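Local coordinates for molybdenum cofactor carrier protein (Chlamydomonas reinhardtii, PDB 2IZ6) that probably binds the molybdenum cofactor and carries it, with its molybdenum, toward the enzymes that need it, at residues M33-E36 against L37-I41; G52-G56 against V57-A61; F146-S149 against L150-L154. All coordinates share one frame; numbering follows the deposited sequence.

Contact 1. Residues M33-E36 against L37-I41; sequences MANE and LGKQI
E36 holds the polar ends of two residues one helical turn further on. Its OE2 accepts Q40 NE2 at 2.8 Å, the donor meeting the anti side of the oxygen 29° out of the carboxylate plane, while K39 NZ makes a salt bridge to OE1 at 3.3 Å, weak as a hydrogen bond. With CG anti to the backbone N (chi1 -172°) and a bend at chi2, the carboxylate is carried forward along the helix to the ends of both side chains. N35 OD1 lies against the same lysine at CE, 3.2 Å away. Losing the carboxylate to an alanine here is likely to deprive K39 of this charged partner and leave Q40 NE2 freer to turn. This is the partly exposed side of helix 28-43, the crossover helix of the right-handed beta-alpha-beta unit between strands 15-19 and 47-51. Apolar residues suit its inner side: branched L37 fills the space against V18, V112 and V114 of the sheet and I165, and small A34 lets helix 57-67 come close. The backbone here keeps the helical i to i+4 pattern, L37 N on M33 O at 2.8 Å and G38 N on A34 O at 2.9 Å, the latter almost straight at 173°.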
ATOM      1  N   MET A  33      10.977 -28.109  -9.285  1.00 23.90           N
ATOM      2  CA  MET A  33      11.786 -27.576  -8.156  1.00 24.88           C
ATOM      3  C   MET A  33      10.951 -26.908  -7.085  1.00 24.14           C
ATOM      4  O   MET A  33      11.153 -27.107  -5.896  1.00 25.00           O
ATOM      5  CB  MET A  33      12.883 -26.653  -8.631  1.00 25.50           C
ATOM      6  CG  MET A  33      14.019 -27.487  -9.312  1.00 29.36           C
ATOM      7  SD  MET A  33      15.574 -26.568  -9.383  1.00 34.86           S
ATOM      8  CE  MET A  33      14.921 -25.132 -10.157  1.00 25.53           C
ATOM      9  N   ALA A  34       9.981 -26.104  -7.517  1.00 22.84           N
ATOM     10  CA  ALA A  34       9.095 -25.450  -6.594  1.00 22.68           C
ATOM     11  C   ALA A  34       8.279 -26.398  -5.743  1.00 21.32           C
ATOM     12  O   ALA A  34       8.176 -26.219  -4.485  1.00 22.25           O
ATOM     13  CB  ALA A  34       8.211 -24.448  -7.326  1.00 23.58           C
ATOM     14  N   ASN A  35       7.756 -27.452  -6.375  1.00 21.34           N
ATOM     15  CA  ASN A  35       6.984 -28.444  -5.613  1.00 21.00           C
ATOM     16  C   ASN A  35       7.869 -29.128  -4.538  1.00 22.16           C
ATOM     17  O   ASN A  35       7.435 -29.311  -3.399  1.00 22.19           O
ATOM     18  CB  ASN A  35       6.338 -29.457  -6.608  1.00 21.55           C
ATOM     19  CG  ASN A  35       5.436 -30.436  -5.910  1.00 23.49           C
ATOM     20  OD1 ASN A  35       5.856 -31.514  -5.568  1.00 28.25           O
ATOM     21  ND2 ASN A  35       4.223 -29.995  -5.535  1.00 25.28           N
ATOM     22  N   GLU A  36       9.072 -29.548  -4.930  1.00 22.65           N
ATOM     23  CA  GLU A  36      10.010 -30.200  -4.017  1.00 22.74           C
ATOM     24  C   GLU A  36      10.425 -29.294  -2.935  1.00 22.15           C
ATOM     25  O   GLU A  36      10.533 -29.718  -1.799  1.00 23.31           O
ATOM     26  CB  GLU A  36      11.238 -30.682  -4.761  1.00 24.75           C
ATOM     27  CG  GLU A  36      12.165 -31.547  -3.892  1.00 28.09           C
ATOM     28  CD  GLU A  36      11.557 -32.897  -3.349  1.00 37.59           C
ATOM     29  OE1 GLU A  36      10.610 -33.478  -3.941  1.00 36.38           O
ATOM     30  OE2 GLU A  36      12.038 -33.380  -2.274  1.00 36.58           O
ATOM     31  N   LEU A  37      10.668 -28.039  -3.319  1.00 21.76           N
ATOM     32  CA  LEU A  37      11.037 -27.062  -2.317  1.00 21.32           C
ATOM     33  C   LEU A  37       9.929 -26.942  -1.279  1.00 22.23           C
ATOM     34  O   LEU A  37      10.248 -26.890  -0.066  1.00 20.65           O
ATOM     35  CB  LEU A  37      11.292 -25.732  -3.010  1.00 22.73           C
ATOM     36  CG  LEU A  37      11.731 -24.614  -2.078  1.00 22.81           C
ATOM     37  CD1 LEU A  37      13.143 -24.784  -1.627  1.00 24.80           C
ATOM     38  CD2 LEU A  37      11.489 -23.241  -2.738  1.00 23.46           C
ATOM     39  N   GLY A  38       8.685 -26.763  -1.695  1.00 22.37           N
ATOM     40  CA  GLY A  38       7.502 -26.717  -0.813  1.00 21.79           C
ATOM     41  C   GLY A  38       7.436 -27.890   0.149  1.00 21.81           C
ATOM     42  O   GLY A  38       7.272 -27.746   1.388  1.00 22.35           O
ATOM     43  N   LYS A  39       7.689 -29.068  -0.374  1.00 22.55           N
ATOM     44  CA  LYS A  39       7.752 -30.345   0.437  1.00 22.88           C
ATOM     45  C   LYS A  39       8.759 -30.217   1.520  1.00 23.16           C
ATOM     46  O   LYS A  39       8.444 -30.493   2.646  1.00 23.35           O
ATOM     47  CB  LYS A  39       8.015 -31.563  -0.502  1.00 25.60           C
ATOM     48  CG  LYS A  39       6.918 -31.936  -1.335  1.00 31.62           C
ATOM     49  CD  LYS A  39       7.229 -33.353  -1.874  1.00 30.70           C
ATOM     50  CE  LYS A  39       6.843 -33.547  -3.303  1.00 37.64           C
ATOM     51  NZ  LYS A  39       7.567 -34.807  -3.826  1.00 37.74           N
ATOM     52  N   GLN A  40       9.946 -29.722   1.202  1.00 21.26           N
ATOM     53  CA  GLN A  40      11.057 -29.724   2.134  1.00 22.14           C
ATOM     54  C   GLN A  40      10.841 -28.686   3.135  1.00 22.32           C
ATOM     55  O   GLN A  40      11.184 -28.859   4.307  1.00 23.02           O
ATOM     56  CB  GLN A  40      12.368 -29.608   1.358  1.00 22.76           C
ATOM     57  CG  GLN A  40      12.610 -30.827   0.490  1.00 23.78           C
ATOM     58  CD  GLN A  40      12.648 -32.167   1.238  1.00 27.89           C
ATOM     59  OE1 GLN A  40      13.042 -32.239   2.435  1.00 28.06           O
ATOM     60  NE2 GLN A  40      12.318 -33.250   0.518  1.00 26.79           N
ATOM     61  N   ILE A  41      10.267 -27.553   2.717  1.00 21.57           N
ATOM     62  CA  ILE A  41       9.968 -26.523   3.693  1.00 20.80           C
ATOM     63  C   ILE A  41       9.030 -27.071   4.763  1.00 20.50           C
ATOM     64  O   ILE A  41       9.245 -26.825   5.936  1.00 21.03           O
ATOM     65  CB  ILE A  41       9.395 -25.209   2.996  1.00 21.50           C
ATOM     66  CG1 ILE A  41      10.524 -24.526   2.227  1.00 20.17           C
ATOM     67  CG2 ILE A  41       8.567 -24.331   3.916  1.00 21.36           C
ATOM     68  CD1 ILE A  41      10.013 -23.517   1.230  1.00 22.97           C
TER

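Contact 2. Residues G52-G56 against V57-A61; sequences GRSLG and VMHEA
H59 leans back from the first turn of helix 57-67 onto the loop that leads into it, at S54 and L55. Its CB sits 3.3 Å from L55 N, and CG, placed anti to the backbone N (chi1 179°), lies 3.5 Å from S54 C. Beyond CG the ring divides: on one branch CD2 is near S54 O, 3.8 Å off, an oxygen that stands over one ring face and toward its rim; on the other ND1 passes S54 CA at 3.7 Å. At the far end CE1 comes within 4.1 Å of S54 OG. Between them S54 and L55 bring the chain round to G56, the N-cap residue (phi -86°, psi -127°), where a CB would run into V57 N, so a residue without a side chain suits the place. G56 O then takes E60 N at 3.1 Å in the carbonyl plane, the first i to i+4 bond of the helix. E60 itself lays CG against that oxygen and sends its carboxylate on to K63. The imidazole, which also meets S85, thus rests on S54 and L55 by van der Waals contact, and the fit depends on its shape more than on any hydrogen bond to these two.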
ATOM      1  N   GLY A  52      -1.113 -16.543  -3.497  1.00 28.07           N
ATOM      2  CA  GLY A  52      -2.228 -17.484  -3.262  1.00 30.93           C
ATOM      3  C   GLY A  52      -3.072 -17.809  -4.458  1.00 33.63           C
ATOM      4  O   GLY A  52      -4.052 -18.562  -4.327  1.00 32.69           O
ATOM      5  N   ARG A  53      -2.640 -17.266  -5.606  1.00 37.81           N
ATOM      6  CA  ARG A  53      -3.299 -17.293  -6.921  1.00 40.07           C
ATOM      7  C   ARG A  53      -3.062 -18.476  -7.875  1.00 42.82           C
ATOM      8  O   ARG A  53      -3.243 -18.297  -9.100  1.00 45.33           O
ATOM      9  CB  ARG A  53      -2.831 -16.040  -7.696  1.00 41.16           C
ATOM     10  CG  ARG A  53      -3.531 -15.691  -9.025  1.00 41.86           C
ATOM     11  CD  ARG A  53      -4.667 -14.674  -8.829  1.00 47.01           C
ATOM     12  NE  ARG A  53      -5.270 -14.268 -10.100  1.00 47.99           N
ATOM     13  CZ  ARG A  53      -6.421 -13.601 -10.219  1.00 51.04           C
ATOM     14  NH1 ARG A  53      -7.129 -13.251  -9.145  1.00 52.17           N
ATOM     15  NH2 ARG A  53      -6.876 -13.285 -11.424  1.00 51.54           N
ATOM     16  N   SER A  54      -2.669 -19.660  -7.398  1.00 43.70           N
ATOM     17  CA  SER A  54      -3.041 -20.930  -8.150  1.00 43.33           C
ATOM     18  C   SER A  54      -2.381 -21.279  -9.519  1.00 43.14           C
ATOM     19  O   SER A  54      -2.956 -22.064 -10.296  1.00 44.34           O
ATOM     20  CB  SER A  54      -4.570 -20.948  -8.329  1.00 43.72           C
ATOM     21  OG  SER A  54      -5.157 -22.060  -7.702  1.00 45.42           O
ATOM     22  N   LEU A  55      -1.202 -20.733  -9.833  1.00 43.18           N
ATOM     23  CA  LEU A  55      -0.615 -20.978 -11.170  1.00 42.40           C
ATOM     24  C   LEU A  55       0.780 -21.613 -11.276  1.00 41.03           C
ATOM     25  O   LEU A  55       0.849 -22.802 -11.422  1.00 44.38           O
ATOM     26  CB  LEU A  55      -0.758 -19.747 -12.097  1.00 44.21           C
ATOM     27  CG  LEU A  55      -2.078 -19.556 -12.873  1.00 48.04           C
ATOM     28  CD1 LEU A  55      -1.857 -18.752 -14.165  1.00 50.02           C
ATOM     29  CD2 LEU A  55      -2.828 -20.877 -13.213  1.00 51.30           C
ATOM     30  N   GLY A  56       1.853 -20.854 -11.319  1.00 38.18           N
ATOM     31  CA  GLY A  56       3.191 -21.392 -11.554  1.00 34.79           C
ATOM     32  C   GLY A  56       3.916 -21.887 -10.311  1.00 31.48           C
ATOM     33  O   GLY A  56       3.396 -22.732  -9.611  1.00 30.41           O
ATOM     34  N   VAL A  57       5.125 -21.373 -10.123  1.00 29.39           N
ATOM     35  CA  VAL A  57       6.017 -21.723  -9.043  1.00 29.50           C
ATOM     36  C   VAL A  57       5.252 -21.682  -7.730  1.00 25.12           C
ATOM     37  O   VAL A  57       5.392 -22.608  -6.907  1.00 23.84           O
ATOM     38  CB  VAL A  57       7.241 -20.713  -8.963  1.00 28.29           C
ATOM     39  CG1 VAL A  57       7.864 -20.631  -7.588  1.00 32.64           C
ATOM     40  CG2 VAL A  57       8.244 -21.033 -10.055  1.00 34.48           C
ATOM     41  N   MET A  58       4.497 -20.619  -7.505  1.00 26.04           N
ATOM     42  CA  MET A  58       3.965 -20.374  -6.140  1.00 25.63           C
ATOM     43  C   MET A  58       2.898 -21.437  -5.787  1.00 25.90           C
ATOM     44  O   MET A  58       2.878 -21.964  -4.680  1.00 26.87           O
ATOM     45  CB  MET A  58       3.485 -18.912  -6.036  1.00 26.46           C
ATOM     46  CG  MET A  58       4.695 -18.021  -6.148  1.00 26.73           C
ATOM     47  SD  MET A  58       4.449 -16.302  -5.683  1.00 30.37           S
ATOM     48  CE  MET A  58       3.420 -15.967  -6.983  1.00 31.43           C
ATOM     49  N   HIS A  59       2.078 -21.797  -6.766  1.00 25.41           N
ATOM     50  CA  HIS A  59       1.088 -22.833  -6.574  1.00 25.62           C
ATOM     51  C   HIS A  59       1.736 -24.196  -6.357  1.00 23.77           C
ATOM     52  O   HIS A  59       1.356 -24.959  -5.509  1.00 26.29           O
ATOM     53  CB  HIS A  59       0.129 -22.849  -7.746  1.00 26.68           C
ATOM     54  CG  HIS A  59      -0.919 -23.909  -7.647  1.00 27.96           C
ATOM     55  ND1 HIS A  59      -1.815 -24.005  -6.598  1.00 30.32           N
ATOM     56  CD2 HIS A  59      -1.186 -24.945  -8.469  1.00 30.99           C
ATOM     57  CE1 HIS A  59      -2.587 -25.065  -6.784  1.00 31.93           C
ATOM     58  NE2 HIS A  59      -2.248 -25.635  -7.928  1.00 33.10           N
ATOM     59  N   GLU A  60       2.780 -24.475  -7.115  1.00 24.52           N
ATOM     60  CA  GLU A  60       3.502 -25.739  -6.922  1.00 25.15           C
ATOM     61  C   GLU A  60       4.118 -25.864  -5.547  1.00 24.38           C
ATOM     62  O   GLU A  60       4.049 -26.940  -4.962  1.00 24.82           O
ATOM     63  CB  GLU A  60       4.563 -25.963  -8.001  1.00 23.95           C
ATOM     64  CG  GLU A  60       3.966 -26.318  -9.380  1.00 25.42           C
ATOM     65  CD  GLU A  60       3.298 -27.672  -9.348  1.00 30.51           C
ATOM     66  OE1 GLU A  60       3.660 -28.505  -8.507  1.00 30.45           O
ATOM     67  OE2 GLU A  60       2.366 -27.891 -10.152  1.00 39.48           O
ATOM     68  N   ALA A  61       4.719 -24.780  -5.076  1.00 24.25           N
ATOM     69  CA  ALA A  61       5.292 -24.772  -3.769  1.00 23.98           C
ATOM     70  C   ALA A  61       4.189 -25.060  -2.725  1.00 24.63           C
ATOM     71  O   ALA A  61       4.368 -25.828  -1.744  1.00 24.61           O
ATOM     72  CB  ALA A  61       5.992 -23.475  -3.554  1.00 23.90           C
TER

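Contact 3. Residues F146-S149 against L150-L154; sequences FFTS and LDAGL
L150 lies over one face of the F146 ring, its CG above the plane and toward the rim, while its methyl CD1 is 3.9 Å from F146 CZ. The same CD1 meets F147 CD2 obliquely at 4.0 Å. Between the two phenylalanines, F146 CD2 stands over the centre of one face of the F147 ring. The aromatic cluster continues into a second subunit: the F146 rings of the two copies meet with their planes about 15° apart, F147 meets F146 of that neighbour edge-to-face, and L150 also packs on its G117. Flat phenylalanine rings can meet their copies across the interface, while branched L150 spreads two methyls over the F146 ring. L150 reaches both rings because CG is anti to its carbonyl carbon (chi1 -66°), lying back along the helix. The backbone finishes here with L150 N on F146 O at 3.1 Å and D151 N on F147 O at 3.2 Å. S149 OG also approaches F146 O at 2.5 Å, unusually short and so of doubtful precision. D151 then leaves helical geometry, and its OD1 accepts a weak bond from G153 N in an Asx turn, while L154 N bonds to D151 O. Helix 141-150, its apolar side shared between its own helix 118-129 and the second subunit, thus turns tightly toward strand 155-158 in the last crossover of a Rossmann-like alpha/beta fold.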
ATOM      1  N   PHE A 146      23.856 -10.001 -10.846  1.00 23.75           N
ATOM      2  CA  PHE A 146      23.268  -8.704 -10.508  1.00 24.58           C
ATOM      3  C   PHE A 146      22.900  -8.590  -9.011  1.00 23.65           C
ATOM      4  O   PHE A 146      23.356  -7.686  -8.306  1.00 25.35           O
ATOM      5  CB  PHE A 146      22.079  -8.399 -11.393  1.00 24.46           C
ATOM      6  CG  PHE A 146      21.334  -7.144 -10.950  1.00 25.49           C
ATOM      7  CD1 PHE A 146      21.924  -5.903 -11.033  1.00 27.58           C
ATOM      8  CD2 PHE A 146      20.062  -7.237 -10.386  1.00 26.88           C
ATOM      9  CE1 PHE A 146      21.211  -4.731 -10.589  1.00 25.21           C
ATOM     10  CE2 PHE A 146      19.357  -6.108  -9.997  1.00 27.92           C
ATOM     11  CZ  PHE A 146      19.926  -4.892 -10.066  1.00 25.97           C
ATOM     12  N   PHE A 147      22.208  -9.607  -8.474  1.00 23.80           N
ATOM     13  CA  PHE A 147      21.759  -9.530  -7.090  1.00 25.02           C
ATOM     14  C   PHE A 147      22.941  -9.660  -6.199  1.00 23.56           C
ATOM     15  O   PHE A 147      23.054  -9.007  -5.166  1.00 24.48           O
ATOM     16  CB  PHE A 147      20.610 -10.572  -6.792  1.00 24.86           C
ATOM     17  CG  PHE A 147      19.313 -10.176  -7.414  1.00 26.57           C
ATOM     18  CD1 PHE A 147      18.765 -10.870  -8.418  1.00 25.65           C
ATOM     19  CD2 PHE A 147      18.696  -8.999  -7.020  1.00 28.50           C
ATOM     20  CE1 PHE A 147      17.580 -10.418  -9.054  1.00 27.33           C
ATOM     21  CE2 PHE A 147      17.497  -8.569  -7.640  1.00 27.18           C
ATOM     22  CZ  PHE A 147      16.995  -9.252  -8.632  1.00 26.23           C
ATOM     23  N   THR A 148      23.902 -10.511  -6.579  1.00 25.04           N
ATOM     24  CA  THR A 148      25.145 -10.549  -5.778  1.00 25.76           C
ATOM     25  C   THR A 148      25.894  -9.204  -5.756  1.00 25.58           C
ATOM     26  O   THR A 148      26.462  -8.842  -4.732  1.00 27.20           O
ATOM     27  CB  THR A 148      26.106 -11.674  -6.248  1.00 27.24           C
ATOM     28  OG1 THR A 148      25.431 -12.925  -6.169  1.00 27.30           O
ATOM     29  CG2 THR A 148      27.419 -11.678  -5.411  1.00 27.15           C
ATOM     30  N   SER A 149      25.891  -8.469  -6.838  1.00 26.61           N
ATOM     31  CA  SER A 149      26.460  -7.097  -6.801  1.00 28.15           C
ATOM     32  C   SER A 149      25.692  -6.148  -5.888  1.00 28.81           C
ATOM     33  O   SER A 149      26.316  -5.214  -5.368  1.00 29.96           O
ATOM     34  CB  SER A 149      26.537  -6.447  -8.202  1.00 29.93           C
ATOM     35  OG  SER A 149      25.259  -6.087  -8.791  1.00 34.77           O
ATOM     36  N   LEU A 150      24.368  -6.326  -5.743  1.00 28.79           N
ATOM     37  CA  LEU A 150      23.578  -5.476  -4.819  1.00 29.16           C
ATOM     38  C   LEU A 150      23.939  -5.685  -3.382  1.00 29.16           C
ATOM     39  O   LEU A 150      24.003  -4.727  -2.605  1.00 30.81           O
ATOM     40  CB  LEU A 150      22.054  -5.644  -4.952  1.00 29.36           C
ATOM     41  CG  LEU A 150      21.409  -5.192  -6.251  1.00 28.30           C
ATOM     42  CD1 LEU A 150      19.936  -5.345  -6.165  1.00 31.63           C
ATOM     43  CD2 LEU A 150      21.767  -3.735  -6.621  1.00 30.00           C
ATOM     44  N   ASP A 151      24.124  -6.942  -2.989  1.00 28.58           N
ATOM     45  CA  ASP A 151      24.534  -7.257  -1.631  1.00 29.31           C
ATOM     46  C   ASP A 151      25.066  -8.669  -1.553  1.00 29.08           C
ATOM     47  O   ASP A 151      24.307  -9.638  -1.474  1.00 28.74           O
ATOM     48  CB  ASP A 151      23.368  -7.041  -0.639  1.00 28.79           C
ATOM     49  CG  ASP A 151      23.830  -7.046   0.801  1.00 31.27           C
ATOM     50  OD1 ASP A 151      24.694  -7.876   1.155  1.00 32.30           O
ATOM     51  OD2 ASP A 151      23.295  -6.253   1.604  1.00 34.54           O
ATOM     52  N   ALA A 152      26.395  -8.802  -1.584  1.00 29.29           N
ATOM     53  CA  ALA A 152      26.995 -10.121  -1.670  1.00 29.03           C
ATOM     54  C   ALA A 152      26.712 -10.923  -0.412  1.00 29.03           C
ATOM     55  O   ALA A 152      26.604 -12.130  -0.492  1.00 32.81           O
ATOM     56  CB  ALA A 152      28.524 -10.020  -1.913  1.00 29.69           C
ATOM     57  N   GLY A 153      26.542 -10.250   0.725  1.00 27.07           N
ATOM     58  CA  GLY A 153      26.396 -10.939   1.981  1.00 27.73           C
ATOM     59  C   GLY A 153      25.038 -11.556   2.202  1.00 26.68           C
ATOM     60  O   GLY A 153      24.878 -12.389   3.063  1.00 30.45           O
ATOM     61  N   LEU A 154      24.044 -11.098   1.468  1.00 25.68           N
ATOM     62  CA  LEU A 154      22.656 -11.563   1.679  1.00 24.87           C
ATOM     63  C   LEU A 154      22.142 -12.455   0.571  1.00 24.80           C
ATOM     64  O   LEU A 154      21.075 -12.970   0.733  1.00 26.66           O
ATOM     65  CB  LEU A 154      21.711 -10.334   1.789  1.00 25.49           C
ATOM     66  CG  LEU A 154      21.845  -9.478   3.090  1.00 22.54           C
ATOM     67  CD1 LEU A 154      20.956  -8.264   3.088  1.00 26.98           C
ATOM     68  CD2 LEU A 154      21.534 -10.303   4.216  1.00 23.97           C
TER

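Overall arrangement
Contacts 1 and 2 are neighbours, their centres 12 Å apart, on consecutive crossover helices that flank strand 47-51 in sequence. They touch directly: A34 packs on V57, E60 and A61, and N35 ND2 reaches E60 O at 3.1 Å in a probable, weak hydrogen bond. Contact 3 stands apart, 24 Å between centres from contact 1 and 26 Å from contact 2, with nearest atoms about 14 Å away in both cases; contacts 2 and 3 lie on opposite sides of the chain's centre. The first two together bring helices 28-43 and 57-67 side by side within the subunit, whereas 146-154 also faces a second subunit. There L150 packs on the neighbour's G117, while F147 lies near its own chain's G117-containing glycine-rich segment, which may belong to the cofactor pocket.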